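Side-chain contact in hypothetical protein Rv2632c/MT2708 (Mycobacterium tuberculosis, PDB 2FGG), which is of unknown function but folds as a small antiparallel beta-sheet packed against one long helix, in the Rv2632c-like family: residues K27-W32 with Q36-G41. Sequence-based numbering, arbitrary orientation.
Sequences KARLSW and QMVGVG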
ATOM      1  N   LYS A  27      -3.712  -5.661   3.085  1.00 65.17           N
ATOM      2  CA  LYS A  27      -3.759  -4.291   3.543  1.00 64.96           C
ATOM      3  C   LYS A  27      -2.350  -3.894   3.971  1.00 65.08           C
ATOM      4  O   LYS A  27      -1.716  -4.616   4.742  1.00 65.16           O
ATOM      5  CB  LYS A  27      -4.746  -4.158   4.698  1.00 64.71           C
ATOM      6  CG  LYS A  27      -6.199  -4.236   4.252  1.00 64.69           C
ATOM      7  CD  LYS A  27      -7.158  -4.279   5.424  1.00 63.47           C
ATOM      8  CE  LYS A  27      -8.572  -4.100   4.945  1.00 63.36           C
ATOM      9  NZ  LYS A  27      -9.453  -3.680   6.060  1.00 64.13           N
ATOM     10  N   ALA A  28      -1.853  -2.775   3.430  1.00 65.10           N
ATOM     11  CA  ALA A  28      -0.558  -2.199   3.820  1.00 65.10           C
ATOM     12  C   ALA A  28      -0.766  -0.850   4.515  1.00 65.34           C
ATOM     13  O   ALA A  28      -1.137   0.134   3.876  1.00 65.55           O
ATOM     14  CB  ALA A  28       0.345  -2.049   2.617  1.00 65.19           C
ATOM     15  N   ARG A  29      -0.526  -0.818   5.825  1.00 65.41           N
ATOM     16  CA  ARG A  29      -0.781   0.363   6.645  1.00 65.62           C
ATOM     17  C   ARG A  29       0.489   1.150   6.935  1.00 65.04           C
ATOM     18  O   ARG A  29       1.469   0.602   7.413  1.00 65.10           O
ATOM     19  CB  ARG A  29      -1.470  -0.029   7.959  1.00 65.43           C
ATOM     20  CG  ARG A  29      -1.702   1.145   8.919  1.00 66.64           C
ATOM     21  CD  ARG A  29      -2.273   0.719  10.267  1.00 67.06           C
ATOM     22  NE  ARG A  29      -1.579  -0.443  10.823  1.00 70.62           N
ATOM     23  CZ  ARG A  29      -1.919  -1.064  11.952  1.00 71.33           C
ATOM     24  NH1 ARG A  29      -2.949  -0.638  12.679  1.00 71.85           N
ATOM     25  NH2 ARG A  29      -1.218  -2.116  12.359  1.00 71.72           N
ATOM     26  N   LEU A  30       0.450   2.444   6.643  1.00 64.82           N
ATOM     27  CA  LEU A  30       1.540   3.360   6.957  1.00 64.42           C
ATOM     28  C   LEU A  30       1.007   4.549   7.764  1.00 64.63           C
ATOM     29  O   LEU A  30      -0.002   5.155   7.395  1.00 64.81           O
ATOM     30  CB  LEU A  30       2.217   3.838   5.662  1.00 64.24           C
ATOM     31  CG  LEU A  30       3.233   4.989   5.704  1.00 63.80           C
ATOM     32  CD1 LEU A  30       4.474   4.641   6.524  1.00 62.25           C
ATOM     33  CD2 LEU A  30       3.622   5.396   4.300  1.00 63.60           C
ATOM     34  N   SER A  31       1.669   4.864   8.874  1.00 64.66           N
ATOM     35  CA  SER A  31       1.386   6.087   9.614  1.00 64.75           C
ATOM     36  C   SER A  31       2.237   7.199   9.036  1.00 64.80           C
ATOM     37  O   SER A  31       3.465   7.133   9.087  1.00 64.62           O
ATOM     38  CB  SER A  31       1.692   5.913  11.098  1.00 64.82           C
ATOM     39  OG  SER A  31       0.661   5.196  11.747  1.00 65.56           O
ATOM     40  N   TRP A  32       1.584   8.211   8.474  1.00 65.22           N
ATOM     41  CA  TRP A  32       2.299   9.282   7.771  1.00 65.80           C
ATOM     42  C   TRP A  32       1.624  10.646   7.879  1.00 66.39           C
ATOM     43  O   TRP A  32       0.424  10.778   7.638  1.00 66.50           O
ATOM     44  CB  TRP A  32       2.528   8.918   6.296  1.00 65.41           C
ATOM     45  CG  TRP A  32       3.422   9.888   5.598  1.00 64.91           C
ATOM     46  CD1 TRP A  32       3.047  10.867   4.725  1.00 64.63           C
ATOM     47  CD2 TRP A  32       4.842   9.996   5.738  1.00 64.84           C
ATOM     48  NE1 TRP A  32       4.147  11.572   4.305  1.00 64.49           N
ATOM     49  CE2 TRP A  32       5.262  11.060   4.914  1.00 64.68           C
ATOM     50  CE3 TRP A  32       5.801   9.296   6.484  1.00 64.53           C
ATOM     51  CZ2 TRP A  32       6.606  11.442   4.808  1.00 64.78           C
ATOM     52  CZ3 TRP A  32       7.137   9.679   6.383  1.00 64.62           C
ATOM     53  CH2 TRP A  32       7.524  10.740   5.549  1.00 64.81           C
ATOM     54  N   GLN A  36      -3.375   7.728   9.116  1.00 71.11           N
ATOM     55  CA  GLN A  36      -3.251   6.300   8.887  1.00 71.22           C
ATOM     56  C   GLN A  36      -3.552   6.067   7.433  1.00 71.12           C
ATOM     57  O   GLN A  36      -4.671   6.281   6.984  1.00 71.16           O
ATOM     58  CB  GLN A  36      -4.255   5.515   9.739  1.00 71.34           C
ATOM     59  CG  GLN A  36      -4.176   5.787  11.229  1.00 72.67           C
ATOM     60  CD  GLN A  36      -2.820   5.441  11.816  1.00 74.42           C
ATOM     61  OE1 GLN A  36      -2.208   4.435  11.450  1.00 75.32           O
ATOM     62  NE2 GLN A  36      -2.343   6.274  12.734  1.00 75.37           N
HETATM   63  N   MSE A  37      -2.552   5.644   6.685  1.00 71.03           N
HETATM   64  CA  MSE A  37      -2.761   5.371   5.279  1.00 71.61           C
HETATM   65  C   MSE A  37      -2.783   3.871   5.050  1.00 69.78           C
HETATM   66  O   MSE A  37      -1.927   3.151   5.550  1.00 69.84           O
HETATM   67  CB  MSE A  37      -1.683   6.049   4.449  1.00 71.24           C
HETATM   68  CG  MSE A  37      -1.658   7.545   4.646  1.00 72.72           C
HETATM   69 SE   MSE A  37      -0.272   8.391   3.601  1.00 77.05          SE
HETATM   70  CE  MSE A  37      -1.015   8.218   1.850  1.00 75.19           C
ATOM     71  N   VAL A  38      -3.787   3.403   4.319  1.00 68.35           N
ATOM     72  CA  VAL A  38      -3.931   1.978   4.048  1.00 66.50           C
ATOM     73  C   VAL A  38      -4.082   1.741   2.561  1.00 65.52           C
ATOM     74  O   VAL A  38      -4.982   2.275   1.923  1.00 65.37           O
ATOM     75  CB  VAL A  38      -5.136   1.351   4.791  1.00 66.46           C
ATOM     76  CG1 VAL A  38      -5.115  -0.166   4.659  1.00 65.71           C
ATOM     77  CG2 VAL A  38      -5.126   1.743   6.252  1.00 66.04           C
ATOM     78  N   GLY A  39      -3.177   0.943   2.019  1.00 64.65           N
ATOM     79  CA  GLY A  39      -3.292   0.451   0.658  1.00 63.83           C
ATOM     80  C   GLY A  39      -3.979  -0.895   0.695  1.00 63.13           C
ATOM     81  O   GLY A  39      -3.649  -1.738   1.528  1.00 62.87           O
ATOM     82  N   VAL A  40      -4.953  -1.093  -0.187  1.00 62.48           N
ATOM     83  CA  VAL A  40      -5.711  -2.336  -0.211  1.00 61.89           C
ATOM     84  C   VAL A  40      -5.533  -3.016  -1.561  1.00 61.67           C
ATOM     85  O   VAL A  40      -5.676  -2.379  -2.600  1.00 61.57           O
ATOM     86  CB  VAL A  40      -7.207  -2.100   0.102  1.00 61.90           C
ATOM     87  CG1 VAL A  40      -7.900  -3.417   0.423  1.00 61.77           C
ATOM     88  CG2 VAL A  40      -7.367  -1.144   1.276  1.00 61.55           C
ATOM     89  N   GLY A  41      -5.202  -4.304  -1.524  1.00 61.64           N
ATOM     90  CA  GLY A  41      -5.022  -5.114  -2.724  1.00 62.00           C
ATOM     91  C   GLY A  41      -5.776  -6.434  -2.681  1.00 62.29           C
ATOM     92  O   GLY A  41      -5.887  -7.052  -1.630  1.00 61.84           O
TER
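Gln36 bends at its second torsion (chi2 -60°) and Ser31 sets OG beside its own backbone N (chi1 -78°), turns that bring hydroxyl and amide together across a non-hydrogen-bonded antiparallel pair. Ser31 OG donates to Gln36 OE1 at 3.0 Å, meeting the carbonyl from the side and tilted 30° from its plane. Arg29 runs alongside Gln36 in the same direction, its CD 3.9 Å from Gln36 OE1, while its guanidinium is turned steeply to the amide and has a weak, long ion pair with Asp14. Further along this face, Lys27 CB rests on Val38 CG1 at 4.0 Å. On the face of Leu30 and Met37, SE of selenomethionine Met37 touches Trp32 CB at 3.9 Å and sits obliquely 5.2 Å from the centroid of the Trp32 five-membered ring, a Met-aromatic contact; from helix 54-83, Leu68 meets Met37 and Leu75 meets Trp32. Between the faces, two reciprocal pairs of nearly straight backbone bonds join the strands, with Leu30 N to Met37 O at 2.7 Å. The hairpin is thus two-sided: polar and aliphatic contacts line its more exposed face, whereas Ala28 and Met37 are buried against helix 54-83 and Leu30 against Cys11 and Ile13, with exposed Trp32 at the end.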